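Long-range contact in STM4351 (Salmonella enterica, PDB 2Y7I), which binds arginine with high specificity in the periplasm, as a member of the bacterial solute-binding protein family 3: residues 47-59 with 65-79. Numbering follows the deposited sequence.
Sequences CSFTNQSFDSLIP and KFDAVIAGMDMTPKR. With ZN (zinc ion), chain D; ZN (zinc ion), chain E; ARG (arginine), chain C; ACT (acetate ion), chain G.
L57 meets V69, A71 and F66 in a beta-alpha-beta unit of the periplasmic binding protein fold. Strand 46-51 leads into helix 57-62, and strand 68-69 follows, parallel to the first, with strand 7-12 between the two. The apolar part centres on L57. Its CD1 lies 3.6 Å from A71 CB and also touches V69 CG1, while CD2 meets F66 CZ. I58 CD1 packs on R79 CG and M73 SD.

One side-chain hydrogen bond crosses between the segments: K65 NZ gives to Q52 OE1 at 2.7 Å, with NZ tilted 31° from the carbonyl plane of Q52. The same amide stands at the edge of the F66 ring, and its NE2 donates hydrogen bonds to S56 OG and S60 OG.

D55 and D67 each bind a zinc ion. F54, A71 and R79 also line the arginine pocket. F54 has CG anti to its backbone N (chi1 180°), which brings the ring to the ligand. Ligand CD lies over one face, and A71 O, at the ring edge, accepts from ligand NE at 2.9 Å. R79 NH2 reaches the F54 edge in the ring plane, with guanidinium and ring 71° apart. R79 grips the ligand carboxylate with two hydrogen bonds, NH1 to OXT and NH2 to O, both 2.8 Å. D74 O, in the guanidinium plane, accepts from R79 NH1 on a lone pair, also at 2.8 Å.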
ATOM      1  N   CYS A  47     -19.391   3.322  -8.025  1.00 29.58           N
ATOM      2  CA  CYS A  47     -18.667   2.435  -8.932  1.00 29.32           C
ATOM      3  C   CYS A  47     -19.633   1.559  -9.734  1.00 28.61           C
ATOM      4  O   CYS A  47     -20.599   1.024  -9.190  1.00 28.99           O
ATOM      5  CB  CYS A  47     -17.720   1.547  -8.131  1.00 28.32           C
ATOM      6  SG  CYS A  47     -16.460   0.807  -9.131  1.00 34.53           S
ATOM      7  N   SER A  48     -19.372   1.426 -11.028  1.00 27.50           N
ATOM      8  CA  SER A  48     -20.133   0.513 -11.866  1.00 27.09           C
ATOM      9  C   SER A  48     -19.186  -0.384 -12.659  1.00 25.34           C
ATOM     10  O   SER A  48     -18.192   0.099 -13.199  1.00 24.29           O
ATOM     11  CB  SER A  48     -21.050   1.292 -12.806  1.00 28.10           C
ATOM     12  OG  SER A  48     -21.938   0.405 -13.456  1.00 29.75           O
ATOM     13  N   PHE A  49     -19.495  -1.680 -12.724  1.00 24.62           N
ATOM     14  CA  PHE A  49     -18.657  -2.636 -13.460  1.00 23.56           C
ATOM     15  C   PHE A  49     -19.363  -3.262 -14.653  1.00 23.86           C
ATOM     16  O   PHE A  49     -20.544  -3.612 -14.578  1.00 24.52           O
ATOM     17  CB  PHE A  49     -18.159  -3.752 -12.545  1.00 23.21           C
ATOM     18  CG  PHE A  49     -17.210  -3.285 -11.488  1.00 24.12           C
ATOM     19  CD1 PHE A  49     -15.865  -3.115 -11.770  1.00 24.91           C
ATOM     20  CD2 PHE A  49     -17.669  -3.004 -10.206  1.00 27.43           C
ATOM     21  CE1 PHE A  49     -14.985  -2.666 -10.790  1.00 26.03           C
ATOM     22  CE2 PHE A  49     -16.794  -2.564  -9.220  1.00 28.96           C
ATOM     23  CZ  PHE A  49     -15.451  -2.398  -9.517  1.00 26.90           C
ATOM     24  N   THR A  50     -18.624  -3.394 -15.752  1.00 22.48           N
ATOM     25  CA  THR A  50     -19.087  -4.130 -16.927  1.00 22.66           C
ATOM     26  C   THR A  50     -18.122  -5.294 -17.129  1.00 21.00           C
ATOM     27  O   THR A  50     -16.903  -5.091 -17.169  1.00 20.04           O
ATOM     28  CB  THR A  50     -19.136  -3.226 -18.172  1.00 23.21           C
ATOM     29  OG1 THR A  50     -19.993  -2.115 -17.903  1.00 24.91           O
ATOM     30  CG2 THR A  50     -19.668  -3.982 -19.405  1.00 24.96           C
ATOM     31  N   ASN A  51     -18.676  -6.500 -17.224  1.00 20.49           N
ATOM     32  CA  ASN A  51     -17.917  -7.734 -17.359  1.00 19.19           C
ATOM     33  C   ASN A  51     -17.952  -8.227 -18.813  1.00 19.60           C
ATOM     34  O   ASN A  51     -19.019  -8.511 -19.355  1.00 20.09           O
ATOM     35  CB  ASN A  51     -18.499  -8.780 -16.390  1.00 19.71           C
ATOM     36  CG  ASN A  51     -17.913 -10.173 -16.570  1.00 19.43           C
ATOM     37  OD1 ASN A  51     -18.597 -11.166 -16.320  1.00 22.67           O
ATOM     38  ND2 ASN A  51     -16.662 -10.260 -16.984  1.00 18.13           N
ATOM     39  N   GLN A  52     -16.784  -8.287 -19.447  1.00 18.49           N
ATOM     40  CA  GLN A  52     -16.669  -8.712 -20.857  1.00 18.94           C
ATOM     41  C   GLN A  52     -15.287  -9.344 -21.057  1.00 17.56           C
ATOM     42  O   GLN A  52     -14.461  -9.313 -20.141  1.00 16.62           O
ATOM     43  CB  GLN A  52     -16.916  -7.540 -21.816  1.00 20.38           C
ATOM     44  CG  GLN A  52     -15.909  -6.391 -21.710  1.00 20.47           C
ATOM     45  CD  GLN A  52     -16.277  -5.196 -22.591  1.00 24.20           C
ATOM     46  OE1 GLN A  52     -17.315  -4.558 -22.399  1.00 26.02           O
ATOM     47  NE2 GLN A  52     -15.415  -4.885 -23.558  1.00 23.46           N
ATOM     48  N   SER A  53     -15.032  -9.921 -22.228  1.00 16.96           N
ATOM     49  CA  SER A  53     -13.776 -10.654 -22.450  1.00 16.04           C
ATOM     50  C   SER A  53     -12.550  -9.757 -22.239  1.00 14.85           C
ATOM     51  O   SER A  53     -12.576  -8.565 -22.572  1.00 14.92           O
ATOM     52  CB  SER A  53     -13.759 -11.312 -23.841  1.00 16.22           C
ATOM     53  OG  SER A  53     -13.864 -10.354 -24.889  1.00 17.99           O
ATOM     54  N   PHE A  54     -11.484 -10.326 -21.684  1.00 13.89           N
ATOM     55  CA  PHE A  54     -10.277  -9.548 -21.347  1.00 13.34           C
ATOM     56  C   PHE A  54      -9.702  -8.819 -22.557  1.00 13.88           C
ATOM     57  O   PHE A  54      -9.301  -7.651 -22.453  1.00 13.98           O
ATOM     58  CB  PHE A  54      -9.189 -10.449 -20.740  1.00 12.49           C
ATOM     59  CG  PHE A  54      -7.916  -9.700 -20.374  1.00 12.60           C
ATOM     60  CD1 PHE A  54      -7.822  -9.018 -19.163  1.00 13.00           C
ATOM     61  CD2 PHE A  54      -6.821  -9.673 -21.250  1.00 12.95           C
ATOM     62  CE1 PHE A  54      -6.649  -8.329 -18.818  1.00 12.45           C
ATOM     63  CE2 PHE A  54      -5.645  -8.988 -20.912  1.00 12.64           C
ATOM     64  CZ  PHE A  54      -5.569  -8.306 -19.705  1.00 12.59           C
ATOM     65  N   ASP A  55      -9.679  -9.506 -23.699  1.00 14.12           N
ATOM     66  CA  ASP A  55      -9.096  -8.949 -24.931  1.00 14.80           C
ATOM     67  C   ASP A  55      -9.903  -7.804 -25.539  1.00 15.85           C
ATOM     68  O   ASP A  55      -9.416  -7.121 -26.448  1.00 16.96           O
ATOM     69  CB  ASP A  55      -8.882 -10.054 -25.972  1.00 15.01           C
ATOM     70  CG  ASP A  55     -10.187 -10.692 -26.441  1.00 15.65           C
ATOM     71  OD1 ASP A  55     -11.254 -10.458 -25.831  1.00 13.95           O
ATOM     72  OD2 ASP A  55     -10.141 -11.443 -27.437  1.00 19.08           O
ATOM     73  N   SER A  56     -11.133  -7.603 -25.058  1.00 15.81           N
ATOM     74  CA  SER A  56     -11.998  -6.538 -25.578  1.00 16.91           C
ATOM     75  C   SER A  56     -11.951  -5.268 -24.722  1.00 16.80           C
ATOM     76  O   SER A  56     -12.576  -4.262 -25.073  1.00 17.49           O
ATOM     77  CB  SER A  56     -13.453  -7.018 -25.685  1.00 17.89           C
ATOM     78  OG  SER A  56     -14.051  -7.076 -24.395  1.00 16.08           O
ATOM     79  N   LEU A  57     -11.209  -5.318 -23.619  1.00 15.60           N
ATOM     80  CA  LEU A  57     -11.257  -4.242 -22.624  1.00 15.82           C
ATOM     81  C   LEU A  57     -10.568  -2.971 -23.097  1.00 16.38           C
ATOM     82  O   LEU A  57     -11.140  -1.883 -23.001  1.00 16.01           O
ATOM     83  CB  LEU A  57     -10.668  -4.701 -21.293  1.00 14.50           C
ATOM     84  CG  LEU A  57     -11.500  -5.685 -20.459  1.00 14.56           C
ATOM     85  CD1 LEU A  57     -10.666  -6.179 -19.292  1.00 13.16           C
ATOM     86  CD2 LEU A  57     -12.826  -5.060 -19.981  1.00 15.46           C
ATOM     87  N   ILE A  58      -9.333  -3.107 -23.574  1.00 16.21           N
ATOM     88  CA  ILE A  58      -8.626  -1.938 -24.109  1.00 17.22           C
ATOM     89  C   ILE A  58      -9.357  -1.284 -25.301  1.00 18.52           C
ATOM     90  O   ILE A  58      -9.552  -0.070 -25.293  1.00 18.64           O
ATOM     91  CB  ILE A  58      -7.129  -2.223 -24.361  1.00 16.50           C
ATOM     92  CG1 ILE A  58      -6.395  -2.211 -23.012  1.00 16.66           C
ATOM     93  CG2 ILE A  58      -6.507  -1.174 -25.311  1.00 17.57           C
ATOM     94  CD1 ILE A  58      -5.018  -2.835 -23.049  1.00 18.60           C
ATOM     95  N   PRO A  59      -9.777  -2.084 -26.315  1.00 19.77           N
ATOM     96  CA  PRO A  59     -10.569  -1.525 -27.415  1.00 21.16           C
ATOM     97  C   PRO A  59     -11.851  -0.801 -26.988  1.00 21.90           C
ATOM     98  O   PRO A  59     -12.139   0.283 -27.505  1.00 22.68           O
ATOM     99  CB  PRO A  59     -10.907  -2.753 -28.262  1.00 22.07           C
ATOM    100  CG  PRO A  59      -9.785  -3.676 -28.030  1.00 21.13           C
ATOM    101  CD  PRO A  59      -9.336  -3.462 -26.609  1.00 18.77           C
ATOM    102  N   LYS A  65     -16.541   3.193 -24.036  1.00 29.64           N
ATOM    103  CA  LYS A  65     -17.606   2.390 -23.440  1.00 29.63           C
ATOM    104  C   LYS A  65     -17.587   2.466 -21.904  1.00 28.33           C
ATOM    105  O   LYS A  65     -18.619   2.301 -21.253  1.00 29.24           O
ATOM    106  CB  LYS A  65     -17.508   0.939 -23.921  1.00 29.26           C
ATOM    107  CG  LYS A  65     -18.631   0.044 -23.443  1.00 30.97           C
ATOM    108  CD  LYS A  65     -18.399  -1.407 -23.834  1.00 30.66           C
ATOM    109  CE  LYS A  65     -19.626  -2.240 -23.526  1.00 31.24           C
ATOM    110  NZ  LYS A  65     -19.374  -3.655 -23.867  1.00 32.06           N
ATOM    111  N   PHE A  66     -16.410   2.702 -21.336  1.00 26.37           N
ATOM    112  CA  PHE A  66     -16.280   2.965 -19.908  1.00 25.20           C
ATOM    113  C   PHE A  66     -15.136   3.936 -19.624  1.00 24.03           C
ATOM    114  O   PHE A  66     -14.373   4.286 -20.521  1.00 24.05           O
ATOM    115  CB  PHE A  66     -16.176   1.675 -19.064  1.00 24.59           C
ATOM    116  CG  PHE A  66     -15.691   0.458 -19.816  1.00 24.35           C
ATOM    117  CD1 PHE A  66     -14.352   0.325 -20.180  1.00 25.43           C
ATOM    118  CD2 PHE A  66     -16.571  -0.577 -20.116  1.00 24.91           C
ATOM    119  CE1 PHE A  66     -13.903  -0.812 -20.853  1.00 24.14           C
ATOM    120  CE2 PHE A  66     -16.133  -1.721 -20.793  1.00 24.57           C
ATOM    121  CZ  PHE A  66     -14.800  -1.836 -21.161  1.00 24.62           C
ATOM    122  N   ASP A  67     -15.039   4.378 -18.376  1.00 22.56           N
ATOM    123  CA  ASP A  67     -14.058   5.379 -17.978  1.00 21.77           C
ATOM    124  C   ASP A  67     -12.694   4.778 -17.681  1.00 20.37           C
ATOM    125  O   ASP A  67     -11.673   5.422 -17.891  1.00 19.79           O
ATOM    126  CB  ASP A  67     -14.552   6.116 -16.738  1.00 22.57           C
ATOM    127  CG  ASP A  67     -15.882   6.765 -16.959  1.00 23.47           C
ATOM    128  OD1 ASP A  67     -15.979   7.601 -17.884  1.00 26.04           O
ATOM    129  OD2 ASP A  67     -16.838   6.414 -16.232  1.00 24.73           O
ATOM    130  N   ALA A  68     -12.689   3.546 -17.184  1.00 18.74           N
ATOM    131  CA  ALA A  68     -11.465   2.928 -16.699  1.00 17.67           C
ATOM    132  C   ALA A  68     -11.559   1.411 -16.781  1.00 17.13           C
ATOM    133  O   ALA A  68     -12.648   0.851 -16.894  1.00 17.22           O
ATOM    134  CB  ALA A  68     -11.170   3.375 -15.263  1.00 17.33           C
ATOM    135  N   VAL A  69     -10.403   0.762 -16.758  1.00 16.31           N
ATOM    136  CA  VAL A  69     -10.325  -0.693 -16.786  1.00 15.28           C
ATOM    137  C   VAL A  69      -9.483  -1.128 -15.604  1.00 14.94           C
ATOM    138  O   VAL A  69      -8.398  -0.576 -15.362  1.00 14.81           O
ATOM    139  CB  VAL A  69      -9.704  -1.204 -18.122  1.00 15.51           C
ATOM    140  CG1 VAL A  69      -9.199  -2.631 -18.003  1.00 14.30           C
ATOM    141  CG2 VAL A  69     -10.725  -1.110 -19.252  1.00 15.99           C
ATOM    142  N   ILE A  70      -9.999  -2.098 -14.853  1.00 14.41           N
ATOM    143  CA  ILE A  70      -9.205  -2.797 -13.848  1.00 14.08           C
ATOM    144  C   ILE A  70      -9.454  -4.298 -14.030  1.00 13.91           C
ATOM    145  O   ILE A  70     -10.613  -4.748 -14.038  1.00 14.39           O
ATOM    146  CB  ILE A  70      -9.491  -2.269 -12.406  1.00 14.44           C
ATOM    147  CG1 ILE A  70      -8.397  -2.720 -11.425  1.00 14.47           C
ATOM    148  CG2 ILE A  70     -10.916  -2.649 -11.914  1.00 15.37           C
ATOM    149  CD1 ILE A  70      -8.549  -2.139  -9.992  1.00 14.29           C
ATOM    150  N   ALA A  71      -8.384  -5.067 -14.238  1.00 13.57           N
ATOM    151  CA  ALA A  71      -8.543  -6.489 -14.592  1.00 13.53           C
ATOM    152  C   ALA A  71      -7.278  -7.329 -14.450  1.00 13.21           C
ATOM    153  O   ALA A  71      -6.942  -8.112 -15.344  1.00 12.86           O
ATOM    154  CB  ALA A  71      -9.106  -6.620 -16.025  1.00 14.11           C
ATOM    155  N   GLY A  72      -6.573  -7.170 -13.329  1.00 13.10           N
ATOM    156  CA  GLY A  72      -5.302  -7.852 -13.129  1.00 13.23           C
ATOM    157  C   GLY A  72      -4.357  -7.589 -14.290  1.00 13.44           C
ATOM    158  O   GLY A  72      -3.602  -8.467 -14.685  1.00 13.04           O
ATOM    159  N   MET A  73      -4.380  -6.359 -14.805  1.00 13.16           N
ATOM    160  CA  MET A  73      -3.737  -6.030 -16.080  1.00 13.53           C
ATOM    161  C   MET A  73      -2.336  -5.438 -15.906  1.00 14.12           C
ATOM    162  O   MET A  73      -2.190  -4.319 -15.398  1.00 13.70           O
ATOM    163  CB  MET A  73      -4.628  -5.055 -16.873  1.00 13.77           C
ATOM    164  CG  MET A  73      -4.042  -4.596 -18.224  1.00 13.78           C
ATOM    165  SD  MET A  73      -5.109  -3.467 -19.161  1.00 16.21           S
ATOM    166  CE  MET A  73      -6.362  -4.639 -19.757  1.00 15.56           C
ATOM    167  N   ASP A  74      -1.322  -6.199 -16.322  1.00 14.23           N
ATOM    168  CA  ASP A  74       0.074  -5.755 -16.307  1.00 15.39           C
ATOM    169  C   ASP A  74       0.231  -4.539 -17.205  1.00 16.24           C
ATOM    170  O   ASP A  74      -0.306  -4.506 -18.317  1.00 16.11           O
ATOM    171  CB  ASP A  74       1.008  -6.855 -16.840  1.00 15.53           C
ATOM    172  CG  ASP A  74       1.146  -8.050 -15.893  1.00 16.65           C
ATOM    173  OD1 ASP A  74       0.263  -8.288 -15.048  1.00 16.02           O
ATOM    174  OD2 ASP A  74       2.180  -8.760 -16.005  1.00 20.53           O
ATOM    175  N   MET A  75       0.995  -3.560 -16.734  1.00 16.59           N
ATOM    176  CA  MET A  75       1.266  -2.338 -17.499  1.00 18.42           C
ATOM    177  C   MET A  75       2.388  -2.562 -18.501  1.00 18.57           C
ATOM    178  O   MET A  75       3.508  -2.087 -18.316  1.00 19.53           O
ATOM    179  CB  MET A  75       1.632  -1.190 -16.557  1.00 18.78           C
ATOM    180  CG  MET A  75       0.556  -0.895 -15.508  1.00 21.22           C
ATOM    181  SD  MET A  75       1.046   0.374 -14.308  1.00 27.73           S
ATOM    182  CE  MET A  75       2.462  -0.373 -13.530  1.00 27.06           C
ATOM    183  N   THR A  76       2.083  -3.290 -19.568  1.00 18.21           N
ATOM    184  CA  THR A  76       3.090  -3.648 -20.561  1.00 18.48           C
ATOM    185  C   THR A  76       3.382  -2.459 -21.488  1.00 19.61           C
ATOM    186  O   THR A  76       2.533  -1.577 -21.638  1.00 19.25           O
ATOM    187  CB  THR A  76       2.629  -4.837 -21.412  1.00 18.33           C
ATOM    188  OG1 THR A  76       1.544  -4.421 -22.253  1.00 16.93           O
ATOM    189  CG2 THR A  76       2.194  -6.031 -20.528  1.00 18.09           C
ATOM    190  N   PRO A  77       4.574  -2.435 -22.119  1.00 20.54           N
ATOM    191  CA  PRO A  77       4.869  -1.371 -23.091  1.00 22.29           C
ATOM    192  C   PRO A  77       3.860  -1.333 -24.244  1.00 22.72           C
ATOM    193  O   PRO A  77       3.476  -0.254 -24.686  1.00 23.20           O
ATOM    194  CB  PRO A  77       6.255  -1.746 -23.631  1.00 23.23           C
ATOM    195  CG  PRO A  77       6.867  -2.601 -22.584  1.00 22.53           C
ATOM    196  CD  PRO A  77       5.723  -3.342 -21.925  1.00 20.72           C
ATOM    197  N   LYS A  78       3.422  -2.498 -24.713  1.00 22.28           N
ATOM    198  CA  LYS A  78       2.403  -2.547 -25.771  1.00 23.31           C
ATOM    199  C   LYS A  78       1.099  -1.878 -25.358  1.00 22.06           C
ATOM    200  O   LYS A  78       0.485  -1.163 -26.139  1.00 22.76           O
ATOM    201  CB  LYS A  78       2.128  -3.986 -26.219  1.00 23.10           C
ATOM    202  CG  LYS A  78       2.840  -4.385 -27.506  1.00 27.77           C
ATOM    203  CD  LYS A  78       2.655  -5.889 -27.787  1.00 31.16           C
ATOM    204  CE  LYS A  78       2.680  -6.171 -29.291  1.00 35.04           C
ATOM    205  NZ  LYS A  78       3.027  -7.592 -29.600  1.00 37.36           N
ATOM    206  N   ARG A  79       0.670  -2.115 -24.128  1.00 20.58           N
ATOM    207  CA  ARG A  79      -0.568  -1.520 -23.662  1.00 19.93           C
ATOM    208  C   ARG A  79      -0.395  -0.027 -23.414  1.00 20.96           C
ATOM    209  O   ARG A  79      -1.327   0.746 -23.629  1.00 20.62           O
ATOM    210  CB  ARG A  79      -1.090  -2.241 -22.429  1.00 17.95           C
ATOM    211  CG  ARG A  79      -1.509  -3.678 -22.736  1.00 16.87           C
ATOM    212  CD  ARG A  79      -1.782  -4.467 -21.472  1.00 13.68           C
ATOM    213  NE  ARG A  79      -2.142  -5.845 -21.789  1.00 14.37           N
ATOM    214  CZ  ARG A  79      -2.017  -6.853 -20.936  1.00 14.55           C
ATOM    215  NH1 ARG A  79      -1.547  -6.622 -19.709  1.00 13.34           N
ATOM    216  NH2 ARG A  79      -2.366  -8.085 -21.302  1.00 11.18           N
TER
HETATM  217 ZN    ZN D1246     -12.006 -12.255 -27.772  1.00 16.19          ZN
HETATM  218 ZN    ZN E1247     -18.662   6.825 -17.096  1.00 35.83          ZN
HETATM  219  N   ARG C1245      -1.922 -10.511 -15.828  1.00 13.25           N
HETATM  220  CA  ARG C1245      -2.173 -11.045 -17.204  1.00 13.72           C
HETATM  221  C   ARG C1245      -2.089  -9.912 -18.219  1.00 13.54           C
HETATM  222  O   ARG C1245      -2.296 -10.134 -19.410  1.00 12.77           O
HETATM  223  CB  ARG C1245      -3.549 -11.737 -17.290  1.00 13.75           C
HETATM  224  CG  ARG C1245      -4.726 -10.856 -16.834  1.00 14.85           C
HETATM  225  CD  ARG C1245      -6.082 -11.518 -17.071  1.00 15.37           C
HETATM  226  NE  ARG C1245      -7.124 -10.804 -16.329  1.00 12.96           N
HETATM  227  CZ  ARG C1245      -8.421 -11.109 -16.344  1.00 12.44           C
HETATM  228  NH1 ARG C1245      -8.884 -12.126 -17.073  1.00 12.54           N
HETATM  229  NH2 ARG C1245      -9.258 -10.389 -15.627  1.00 13.45           N
HETATM  230  OXT ARG C1245      -1.836  -8.746 -17.860  1.00 13.15           O
HETATM  231  C   ACT G1249       1.381  -7.445 -23.914  1.00 25.58           C
HETATM  232  O   ACT G1249       0.880  -6.303 -23.948  1.00 25.00           O
HETATM  233  OXT ACT G1249       2.622  -7.497 -23.720  1.00 25.78           O
HETATM  234  CH3 ACT G1249       0.540  -8.675 -24.084  1.00 25.35           C
HETATM  235  O   HOH W   1     -18.660   5.860 -19.023  1.00 38.63           O